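Local coordinates for protein packaging enzyme P4 (Pseudomonas phage phi6, PDB 4BLO) that hydrolyses nucleoside triphosphates as a hexameric RecA-like packaging motor and probably uses that energy to drive viral RNA into the phage capsid, at residues L[133-136]-L[137-141]; L[163-166]-L[167-171]; L[245-248]-L[249-253]. All coordinates share one frame; numbering follows the deposited sequence.

Overall arrangement
The three contacts follow one another along the chain, and each sits at an end of a helix or along a short one. Contact 1 is partly buried and lies on helix 132-140 beside the nucleotide. It mixes metal, phosphate and helix bonds. Contact 2 is buried and polar: a glutamate carboxylate receives the loop before helix 167-179. Contact 3 is also buried, but its bonds are to backbone carbonyls where a loop leads from helix 240-248 to strand 253-258. Contacts 2 and 3 lie on opposite sides of the chain centre, their own centres about 23 Å apart. Both meet another subunit, whereas contact 1 touches none.

Contact 1 (L[133-136]-L[137-141]); sequences SITL and NEKLR. With CA (calcium ion), chain B; ADP (adenosine-5'-diphosphate), chain C.
Ser-133 and Asn-137 meet one helical turn apart, and Ser-133 also faces the bound nucleotide. Ser-133 OG binds the calcium ion at 2.3 Å and is hydrogen-bonded to Asp-187 as well. ADP O2B also binds the metal, and Ser-133 N donates to ADP O2B over 3.1 Å. Ile-134 N donates to ADP O2A at 2.9 Å. The helix N-terminus would add a favourable field for the phosphates.

Behind this shell, Asn-137 reaches back to Ser-133. Asn-137 ND2 gives a hydrogen bond of 2.7 Å to Ser-133 O, and the carbonyl oxygen lies close to the plane of the Asn-137 amide. The backbone N of Asn-137 donates to the same oxygen. Two donors of one residue thus grip one carbonyl, which fixes the rotation of the amide. CG of Asn-137 stands beside the backbone N (chi1 -66°), and this folds the amide back toward the preceding turn.

On another flank, Lys-139 NZ donates to Thr-135 OG1 over 3.0 Å. The lysine chain bends at chi3 and brings CE and NZ over the threonine. Thr-135 OG1 is also bonded to Gly-131 O. Leu-136 and Leu-140 meet at about a right angle, with their CD1 atoms 3.8 Å apart, and both pack on Val-228 of strand 226-231.

The backbone changes step near the end. Leu-140 N bonds to Thr-135 O at 2.9 Å, a wider pi-type turn, and Arg-141 leaves the helix with positive phi.

This is the P-loop (Walker A) of a RecA-type ATPase, with its serine on the metal and its helix behind the phosphates.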
ATOM      1  N   SER L 133     -20.050 -24.903 -12.397  1.00 29.12           N
ATOM      2  CA  SER L 133     -19.866 -25.383 -13.763  1.00 29.41           C
ATOM      3  C   SER L 133     -20.859 -26.509 -14.102  1.00 39.97           C
ATOM      4  O   SER L 133     -21.359 -26.557 -15.228  1.00 41.23           O
ATOM      5  CB  SER L 133     -18.428 -25.848 -13.974  1.00 29.57           C
ATOM      6  OG  SER L 133     -17.516 -24.773 -13.820  1.00 30.56           O
ATOM      7  N   ILE L 134     -21.171 -27.377 -13.113  1.00 38.49           N
ATOM      8  CA  ILE L 134     -22.130 -28.484 -13.224  1.00 39.64           C
ATOM      9  C   ILE L 134     -23.537 -27.917 -13.416  1.00 41.64           C
ATOM     10  O   ILE L 134     -24.217 -28.330 -14.351  1.00 40.55           O
ATOM     11  CB  ILE L 134     -22.015 -29.431 -11.990  1.00 44.00           C
ATOM     12  CG1 ILE L 134     -20.954 -30.531 -12.237  1.00 45.52           C
ATOM     13  CG2 ILE L 134     -23.356 -30.009 -11.490  1.00 45.91           C
ATOM     14  CD1 ILE L 134     -21.219 -31.581 -13.433  1.00 57.95           C
ATOM     15  N   THR L 135     -23.944 -26.953 -12.563  1.00 38.93           N
ATOM     16  CA  THR L 135     -25.258 -26.302 -12.622  1.00 40.56           C
ATOM     17  C   THR L 135     -25.407 -25.572 -13.962  1.00 45.64           C
ATOM     18  O   THR L 135     -26.446 -25.702 -14.615  1.00 45.66           O
ATOM     19  CB  THR L 135     -25.450 -25.353 -11.434  1.00 44.15           C
ATOM     20  OG1 THR L 135     -25.327 -26.103 -10.236  1.00 43.01           O
ATOM     21  CG2 THR L 135     -26.803 -24.656 -11.455  1.00 42.54           C
ATOM     22  N   LEU L 136     -24.340 -24.849 -14.382  1.00 40.23           N
ATOM     23  CA  LEU L 136     -24.328 -24.117 -15.633  1.00 38.41           C
ATOM     24  C   LEU L 136     -24.612 -25.033 -16.855  1.00 44.02           C
ATOM     25  O   LEU L 136     -25.475 -24.710 -17.671  1.00 44.70           O
ATOM     26  CB  LEU L 136     -22.976 -23.389 -15.794  1.00 36.07           C
ATOM     27  CG  LEU L 136     -22.741 -22.655 -17.130  1.00 38.55           C
ATOM     28  CD1 LEU L 136     -23.739 -21.517 -17.338  1.00 38.78           C
ATOM     29  CD2 LEU L 136     -21.336 -22.151 -17.220  1.00 36.76           C
ATOM     30  N   ASN L 137     -23.918 -26.170 -16.959  1.00 40.55           N
ATOM     31  CA  ASN L 137     -24.034 -26.998 -18.144  1.00 41.55           C
ATOM     32  C   ASN L 137     -25.183 -28.011 -18.083  1.00 49.33           C
ATOM     33  O   ASN L 137     -25.803 -28.259 -19.126  1.00 50.02           O
ATOM     34  CB  ASN L 137     -22.706 -27.672 -18.449  1.00 37.24           C
ATOM     35  CG  ASN L 137     -21.654 -26.651 -18.845  1.00 53.45           C
ATOM     36  OD1 ASN L 137     -21.557 -26.221 -19.995  1.00 40.55           O
ATOM     37  ND2 ASN L 137     -20.911 -26.148 -17.870  1.00 47.72           N
ATOM     38  N   GLU L 138     -25.498 -28.565 -16.894  1.00 46.30           N
ATOM     39  CA  GLU L 138     -26.584 -29.541 -16.768  1.00 47.30           C
ATOM     40  C   GLU L 138     -27.935 -28.878 -16.572  1.00 51.62           C
ATOM     41  O   GLU L 138     -28.858 -29.214 -17.313  1.00 53.69           O
ATOM     42  CB  GLU L 138     -26.337 -30.524 -15.622  1.00 49.13           C
ATOM     43  CG  GLU L 138     -25.194 -31.483 -15.875  1.00 61.57           C
ATOM     44  CD  GLU L 138     -25.063 -32.585 -14.843  1.00 88.10           C
ATOM     45  OE1 GLU L 138     -25.344 -32.342 -13.647  1.00 73.38           O
ATOM     46  OE2 GLU L 138     -24.641 -33.697 -15.232  1.00 95.99           O
ATOM     47  N   LYS L 139     -28.074 -27.987 -15.550  1.00 45.40           N
ATOM     48  CA  LYS L 139     -29.339 -27.326 -15.226  1.00 44.44           C
ATOM     49  C   LYS L 139     -29.620 -26.128 -16.139  1.00 49.61           C
ATOM     50  O   LYS L 139     -30.715 -26.068 -16.676  1.00 50.95           O
ATOM     51  CB  LYS L 139     -29.426 -26.933 -13.732  1.00 43.94           C
ATOM     52  CG  LYS L 139     -29.655 -28.155 -12.794  1.00 29.30           C
ATOM     53  CD  LYS L 139     -29.379 -27.846 -11.321  1.00 29.47           C
ATOM     54  CE  LYS L 139     -28.010 -28.327 -10.864  1.00 67.12           C
ATOM     55  NZ  LYS L 139     -27.661 -27.909  -9.470  1.00 75.36           N
ATOM     56  N   LEU L 140     -28.653 -25.227 -16.389  1.00 47.00           N
ATOM     57  CA  LEU L 140     -28.913 -24.058 -17.230  1.00 47.47           C
ATOM     58  C   LEU L 140     -28.914 -24.326 -18.736  1.00 53.63           C
ATOM     59  O   LEU L 140     -29.760 -23.739 -19.407  1.00 54.60           O
ATOM     60  CB  LEU L 140     -27.993 -22.898 -16.887  1.00 46.26           C
ATOM     61  CG  LEU L 140     -28.121 -22.308 -15.461  1.00 50.98           C
ATOM     62  CD1 LEU L 140     -26.899 -21.445 -15.142  1.00 50.65           C
ATOM     63  CD2 LEU L 140     -29.412 -21.549 -15.279  1.00 51.09           C
ATOM     64  N   ARG L 141     -28.062 -25.220 -19.291  1.00 50.61           N
ATOM     65  CA  ARG L 141     -27.991 -25.567 -20.754  1.00 50.67           C
ATOM     66  C   ARG L 141     -27.835 -24.299 -21.647  1.00 51.50           C
ATOM     67  O   ARG L 141     -28.775 -24.001 -22.397  1.00 54.50           O
ATOM     68  CB  ARG L 141     -29.315 -26.308 -21.151  1.00 56.23           C
ATOM     69  CG  ARG L 141     -29.790 -27.440 -20.233  1.00 73.74           C
ATOM     70  CD  ARG L 141     -29.148 -28.793 -20.508  1.00 87.68           C
ATOM     71  NE  ARG L 141     -29.595 -29.450 -21.739  1.00102.86           N
ATOM     72  CZ  ARG L 141     -29.040 -29.281 -22.940  1.00123.83           C
ATOM     73  NH1 ARG L 141     -28.048 -28.413 -23.107  1.00112.74           N
ATOM     74  NH2 ARG L 141     -29.484 -29.967 -23.984  1.00115.92           N
TER
HETATM   75 CA    CA B 400     -15.590 -24.977 -12.662  1.00 50.23          CA
HETATM   76  PB  ADP C 401     -17.103 -25.424  -9.458  1.00 44.43           P
HETATM   77  O1B ADP C 401     -17.982 -24.612  -8.478  1.00 42.78           O
HETATM   78  O2B ADP C 401     -17.369 -24.940 -10.888  1.00 45.14           O
HETATM   79  O3B ADP C 401     -15.646 -25.246  -9.126  1.00 39.84           O
HETATM   80  PA  ADP C 401     -17.813 -28.095 -10.434  1.00 56.28           P
HETATM   81  O1A ADP C 401     -16.713 -28.111 -11.512  1.00 57.28           O
HETATM   82  O2A ADP C 401     -19.110 -27.780 -11.075  1.00 55.55           O
HETATM   83  O3A ADP C 401     -17.475 -26.977  -9.337  1.00 49.36           O
HETATM   84  O5' ADP C 401     -17.904 -29.509  -9.725  1.00 62.70           O
HETATM   85  C5' ADP C 401     -18.457 -29.632  -8.399  1.00 65.54           C
HETATM   86  C4' ADP C 401     -18.543 -31.080  -7.999  1.00 68.46           C
HETATM   87  O4' ADP C 401     -17.217 -31.646  -7.958  1.00 68.89           O
HETATM   88  C3' ADP C 401     -19.115 -31.304  -6.604  1.00 71.89           C
HETATM   89  O3' ADP C 401     -20.538 -31.337  -6.608  1.00 72.92           O
HETATM   90  C2' ADP C 401     -18.475 -32.631  -6.197  1.00 74.12           C
HETATM   91  O2' ADP C 401     -19.180 -33.764  -6.693  1.00 76.72           O
HETATM   92  C1' ADP C 401     -17.090 -32.519  -6.848  1.00 72.54           C
HETATM   93  N9  ADP C 401     -16.038 -32.024  -5.958  1.00 73.50           N
HETATM   94  C8  ADP C 401     -15.456 -30.783  -5.959  1.00 73.44           C
HETATM   95  N7  ADP C 401     -14.539 -30.617  -5.037  1.00 74.57           N
HETATM   96  C5  ADP C 401     -14.513 -31.843  -4.379  1.00 75.05           C
HETATM   97  C6  ADP C 401     -13.750 -32.322  -3.292  1.00 75.86           C
HETATM   98  N6  ADP C 401     -12.882 -31.574  -2.606  1.00 74.89           N
HETATM   99  N1  ADP C 401     -13.955 -33.602  -2.897  1.00 77.60           N
HETATM  100  C2  ADP C 401     -14.873 -34.335  -3.536  1.00 77.85           C
HETATM  101  N3  ADP C 401     -15.660 -33.986  -4.559  1.00 75.97           N
HETATM  102  C4  ADP C 401     -15.427 -32.717  -4.939  1.00 74.50           C

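Contact 2 (L[163-166]-L[167-171]); sequences HIST and LDEML
Glu-169 turns back to Ser-165 and Thr-166 with CG beside the backbone N (chi1 -74°) and an extended chain beyond it. This carries the carboxylate past Ile-164, whose side chain runs in the opposite direction. Thr-166 OG1 sits between its own N and carbonyl carbon (chi1 83°), which aims it at the first turn of the helix.

OE1 of Glu-169 takes three hydrogen bonds. Ser-165 N meets Glu-169 OE1 at 2.6 Å, nearly head-on to the carboxylate C-O bond. Ser-165 OG lies on the syn side of Glu-169 OE1, somewhat out of the carboxylate plane, at 3.1 Å. Thr-166 N approaches Glu-169 OE1 from above that plane at 3.2 Å. Three donors from two adjoining residues thus fix the carboxylate, and they would probably help to stabilise its negative charge.

The return bond runs from Glu-169 N to Thr-166 OG1, 3.2 Å long and nearly straight. Thr-166 is the N-cap, and this exchange with Glu-169 is a capping box. Thr-166 O accepts from Met-170 N at 3.3 Å and so starts the regular helical bonding. Beside the polar cap lies an apolar contact: Ile-164 CD1 touches Met-170 CB at 3.5 Å, and Ile-164 CB lies against Glu-169 CB.

The contact joins strand 161-163 to helix 167-179. The loop is held to the neighbouring strand 144-147 by backbone bonding between Ile-164 and Arg-147, and Ile-164 also packs on Ile-146. Helix 66-69 borders the glutamate, with Pro-66 and Ser-67 against its side chain. The second subunit also packs here, with its Tyr-98 on Ser-165 and its Ile-97 on Leu-167.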
ATOM      1  N   HIS L 163     -13.466 -20.564 -26.843  1.00 34.51           N
ATOM      2  CA  HIS L 163     -12.313 -20.248 -26.012  1.00 31.63           C
ATOM      3  C   HIS L 163     -11.743 -18.884 -26.341  1.00 36.53           C
ATOM      4  O   HIS L 163     -11.242 -18.654 -27.446  1.00 35.79           O
ATOM      5  CB  HIS L 163     -11.241 -21.335 -26.119  1.00 32.03           C
ATOM      6  CG  HIS L 163     -11.727 -22.672 -25.645  1.00 34.32           C
ATOM      7  ND1 HIS L 163     -12.213 -23.629 -26.535  1.00 36.42           N
ATOM      8  CD2 HIS L 163     -11.850 -23.149 -24.381  1.00 33.85           C
ATOM      9  CE1 HIS L 163     -12.585 -24.656 -25.787  1.00 34.78           C
ATOM     10  NE2 HIS L 163     -12.380 -24.419 -24.485  1.00 33.84           N
ATOM     11  N   ILE L 164     -11.844 -17.971 -25.355  1.00 34.49           N
ATOM     12  CA  ILE L 164     -11.324 -16.611 -25.439  1.00 35.43           C
ATOM     13  C   ILE L 164     -10.075 -16.471 -24.525  1.00 43.03           C
ATOM     14  O   ILE L 164      -9.758 -17.378 -23.738  1.00 43.93           O
ATOM     15  CB  ILE L 164     -12.419 -15.550 -25.126  1.00 38.21           C
ATOM     16  CG1 ILE L 164     -12.916 -15.650 -23.673  1.00 36.62           C
ATOM     17  CG2 ILE L 164     -13.583 -15.622 -26.131  1.00 40.97           C
ATOM     18  CD1 ILE L 164     -13.220 -14.384 -23.054  1.00 29.78           C
ATOM     19  N   SER L 165      -9.377 -15.325 -24.646  1.00 40.51           N
ATOM     20  CA  SER L 165      -8.175 -14.983 -23.898  1.00 39.18           C
ATOM     21  C   SER L 165      -8.271 -13.606 -23.237  1.00 43.42           C
ATOM     22  O   SER L 165      -7.685 -13.438 -22.172  1.00 44.65           O
ATOM     23  CB  SER L 165      -6.955 -15.022 -24.815  1.00 42.63           C
ATOM     24  OG  SER L 165      -6.949 -13.984 -25.783  1.00 52.74           O
ATOM     25  N   THR L 166      -8.982 -12.619 -23.860  1.00 38.33           N
ATOM     26  CA  THR L 166      -9.092 -11.238 -23.353  1.00 36.59           C
ATOM     27  C   THR L 166     -10.521 -10.853 -22.926  1.00 39.93           C
ATOM     28  O   THR L 166     -11.491 -11.503 -23.319  1.00 38.18           O
ATOM     29  CB  THR L 166      -8.555 -10.198 -24.385  1.00 38.99           C
ATOM     30  OG1 THR L 166      -9.537  -9.871 -25.375  1.00 39.27           O
ATOM     31  CG2 THR L 166      -7.245 -10.615 -25.039  1.00 34.34           C
ATOM     32  N   LEU L 167     -10.634  -9.746 -22.148  1.00 38.18           N
ATOM     33  CA  LEU L 167     -11.908  -9.168 -21.691  1.00 37.90           C
ATOM     34  C   LEU L 167     -12.676  -8.598 -22.895  1.00 42.71           C
ATOM     35  O   LEU L 167     -13.903  -8.706 -22.947  1.00 41.25           O
ATOM     36  CB  LEU L 167     -11.674  -8.079 -20.619  1.00 37.57           C
ATOM     37  CG  LEU L 167     -12.918  -7.284 -20.147  1.00 43.13           C
ATOM     38  CD1 LEU L 167     -13.932  -8.173 -19.437  1.00 42.41           C
ATOM     39  CD2 LEU L 167     -12.526  -6.115 -19.278  1.00 47.43           C
ATOM     40  N   ASP L 168     -11.933  -8.017 -23.871  1.00 41.23           N
ATOM     41  CA  ASP L 168     -12.467  -7.478 -25.123  1.00 42.10           C
ATOM     42  C   ASP L 168     -13.250  -8.571 -25.859  1.00 46.32           C
ATOM     43  O   ASP L 168     -14.400  -8.335 -26.248  1.00 47.03           O
ATOM     44  CB  ASP L 168     -11.335  -6.933 -26.015  1.00 45.23           C
ATOM     45  CG  ASP L 168     -10.598  -5.712 -25.512  1.00 51.94           C
ATOM     46  OD1 ASP L 168     -10.962  -5.199 -24.451  1.00 49.28           O
ATOM     47  OD2 ASP L 168      -9.633  -5.297 -26.166  1.00 61.39           O
ATOM     48  N   GLU L 169     -12.634  -9.775 -26.005  1.00 40.87           N
ATOM     49  CA  GLU L 169     -13.233 -10.946 -26.637  1.00 40.72           C
ATOM     50  C   GLU L 169     -14.515 -11.373 -25.911  1.00 44.47           C
ATOM     51  O   GLU L 169     -15.508 -11.667 -26.580  1.00 44.77           O
ATOM     52  CB  GLU L 169     -12.238 -12.118 -26.681  1.00 42.28           C
ATOM     53  CG  GLU L 169     -11.130 -11.969 -27.712  1.00 50.85           C
ATOM     54  CD  GLU L 169      -9.948 -12.904 -27.579  1.00 60.32           C
ATOM     55  OE1 GLU L 169      -9.954 -13.746 -26.652  1.00 68.72           O
ATOM     56  OE2 GLU L 169      -8.994 -12.777 -28.383  1.00 44.05           O
ATOM     57  N   MET L 170     -14.516 -11.372 -24.557  1.00 40.70           N
ATOM     58  CA  MET L 170     -15.690 -11.758 -23.769  1.00 39.78           C
ATOM     59  C   MET L 170     -16.889 -10.875 -24.093  1.00 44.76           C
ATOM     60  O   MET L 170     -17.967 -11.396 -24.384  1.00 45.73           O
ATOM     61  CB  MET L 170     -15.404 -11.708 -22.267  1.00 40.77           C
ATOM     62  CG  MET L 170     -16.440 -12.456 -21.460  1.00 44.26           C
ATOM     63  SD  MET L 170     -16.649 -11.766 -19.812  1.00 48.49           S
ATOM     64  CE  MET L 170     -17.599 -10.277 -20.186  1.00 45.56           C
ATOM     65  N   LEU L 171     -16.691  -9.549 -24.069  1.00 39.59           N
ATOM     66  CA  LEU L 171     -17.737  -8.571 -24.352  1.00 38.72           C
ATOM     67  C   LEU L 171     -18.215  -8.667 -25.803  1.00 43.65           C
ATOM     68  O   LEU L 171     -19.418  -8.566 -26.029  1.00 43.92           O
ATOM     69  CB  LEU L 171     -17.261  -7.151 -24.022  1.00 38.26           C
ATOM     70  CG  LEU L 171     -16.964  -6.871 -22.535  1.00 40.66           C
ATOM     71  CD1 LEU L 171     -16.182  -5.601 -22.376  1.00 39.38           C
ATOM     72  CD2 LEU L 171     -18.240  -6.810 -21.712  1.00 43.85           C
TER

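Contact 3 (L[245-248]-L[249-253]); sequences GQVM and ASTVG
The loop from helix 240-248 to strand 253-258 of the central sheet begins here, so the contact is a helix-to-strand connection at a subunit interface. Ser-250 turns its side chain back to the helix: OG donates to Gln-246 O over 3.2 Å, tilted moderately from the carbonyl plane. The serine oxygen lies beside its own backbone N (chi1 -57°), which directs it at that carbonyl. The same OG is hydrogen-bonded to Arg-190 of the third subunit. Ala-249 N adds a weak bond to Gln-246 O.

Ser-250 N donates to Val-247 O at 2.9 Å from above the carbonyl plane. This bond spans three residues, shorter than a regular helical turn. Thr-251 then lays its CG2 across Val-247, 4.1 Å from CG1. Thr-251 OG1 turns forward and bonds to Gly-253 O at 2.6 Å. Both Val-247 and Thr-251 pack on Ala-123 of strand 120-126.

Arg-268 fastens the connection from outside, donating to Met-248 O through NH2 and to Thr-251 O through NE. The chemistry implies a helix end whose carbonyls are met by a hydroxyl, by amides and by an arginine, while Ser-250 ties that end to another subunit.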
ATOM      1  N   GLY L 245     -25.362 -11.351  -1.068  1.00 35.44           N
ATOM      2  CA  GLY L 245     -26.364 -10.331  -0.769  1.00 35.88           C
ATOM      3  C   GLY L 245     -26.060  -9.022  -1.465  1.00 39.29           C
ATOM      4  O   GLY L 245     -26.964  -8.332  -1.958  1.00 40.33           O
ATOM      5  N   GLN L 246     -24.766  -8.731  -1.573  1.00 33.93           N
ATOM      6  CA  GLN L 246     -24.269  -7.534  -2.209  1.00 33.02           C
ATOM      7  C   GLN L 246     -24.349  -7.658  -3.724  1.00 35.51           C
ATOM      8  O   GLN L 246     -24.658  -6.677  -4.387  1.00 34.73           O
ATOM      9  CB  GLN L 246     -22.830  -7.251  -1.757  1.00 34.47           C
ATOM     10  CG  GLN L 246     -22.650  -6.987  -0.243  1.00 62.36           C
ATOM     11  CD  GLN L 246     -23.384  -5.785   0.299  1.00 76.28           C
ATOM     12  OE1 GLN L 246     -23.440  -4.741  -0.346  1.00 69.65           O
ATOM     13  NE2 GLN L 246     -23.945  -5.903   1.496  1.00 69.65           N
ATOM     14  N   VAL L 247     -24.084  -8.859  -4.274  1.00 32.37           N
ATOM     15  CA  VAL L 247     -24.109  -9.143  -5.716  1.00 30.65           C
ATOM     16  C   VAL L 247     -25.559  -9.110  -6.215  1.00 34.85           C
ATOM     17  O   VAL L 247     -25.826  -8.603  -7.314  1.00 35.39           O
ATOM     18  CB  VAL L 247     -23.388 -10.475  -6.059  1.00 34.06           C
ATOM     19  CG1 VAL L 247     -23.680 -10.909  -7.492  1.00 33.58           C
ATOM     20  CG2 VAL L 247     -21.875 -10.351  -5.842  1.00 32.93           C
ATOM     21  N   MET L 248     -26.494  -9.598  -5.390  1.00 30.41           N
ATOM     22  CA  MET L 248     -27.925  -9.585  -5.696  1.00 29.94           C
ATOM     23  C   MET L 248     -28.413  -8.156  -6.017  1.00 35.18           C
ATOM     24  O   MET L 248     -29.239  -7.977  -6.905  1.00 37.28           O
ATOM     25  CB  MET L 248     -28.684 -10.134  -4.491  1.00 32.85           C
ATOM     26  CG  MET L 248     -29.187 -11.542  -4.632  1.00 35.55           C
ATOM     27  SD  MET L 248     -29.757 -11.965  -2.967  1.00 40.70           S
ATOM     28  CE  MET L 248     -30.972 -13.198  -3.306  1.00 39.25           C
ATOM     29  N   ALA L 249     -27.881  -7.147  -5.303  1.00 31.51           N
ATOM     30  CA  ALA L 249     -28.185  -5.715  -5.444  1.00 31.31           C
ATOM     31  C   ALA L 249     -27.452  -5.073  -6.649  1.00 36.83           C
ATOM     32  O   ALA L 249     -27.692  -3.902  -6.959  1.00 37.31           O
ATOM     33  CB  ALA L 249     -27.805  -4.990  -4.160  1.00 31.49           C
ATOM     34  N   SER L 250     -26.578  -5.851  -7.330  1.00 32.59           N
ATOM     35  CA  SER L 250     -25.769  -5.397  -8.456  1.00 31.52           C
ATOM     36  C   SER L 250     -26.064  -6.134  -9.780  1.00 34.92           C
ATOM     37  O   SER L 250     -25.485  -5.763 -10.805  1.00 36.07           O
ATOM     38  CB  SER L 250     -24.290  -5.556  -8.109  1.00 35.49           C
ATOM     39  OG  SER L 250     -23.966  -4.838  -6.930  1.00 45.95           O
ATOM     40  N   THR L 251     -26.940  -7.165  -9.782  1.00 28.44           N
ATOM     41  CA  THR L 251     -27.254  -7.898 -11.015  1.00 27.20           C
ATOM     42  C   THR L 251     -28.777  -8.114 -11.185  1.00 32.69           C
ATOM     43  O   THR L 251     -29.522  -8.049 -10.201  1.00 34.79           O
ATOM     44  CB  THR L 251     -26.522  -9.264 -11.052  1.00 28.44           C
ATOM     45  OG1 THR L 251     -27.056 -10.127 -10.040  1.00 29.60           O
ATOM     46  CG2 THR L 251     -24.987  -9.146 -10.971  1.00 21.77           C
ATOM     47  N   VAL L 252     -29.219  -8.395 -12.441  1.00 27.59           N
ATOM     48  CA  VAL L 252     -30.597  -8.686 -12.860  1.00 28.83           C
ATOM     49  C   VAL L 252     -30.981 -10.130 -12.391  1.00 32.40           C
ATOM     50  O   VAL L 252     -32.171 -10.452 -12.200  1.00 30.93           O
ATOM     51  CB  VAL L 252     -30.700  -8.493 -14.413  1.00 32.12           C
ATOM     52  CG1 VAL L 252     -31.923  -9.178 -15.019  1.00 32.52           C
ATOM     53  CG2 VAL L 252     -30.683  -7.009 -14.781  1.00 32.06           C
ATOM     54  N   GLY L 253     -29.948 -10.961 -12.224  1.00 29.83           N
ATOM     55  CA  GLY L 253     -30.040 -12.349 -11.796  1.00 30.20           C
ATOM     56  C   GLY L 253     -28.855 -12.785 -10.953  1.00 35.08           C
ATOM     57  O   GLY L 253     -27.709 -12.371 -11.178  1.00 32.95           O
TER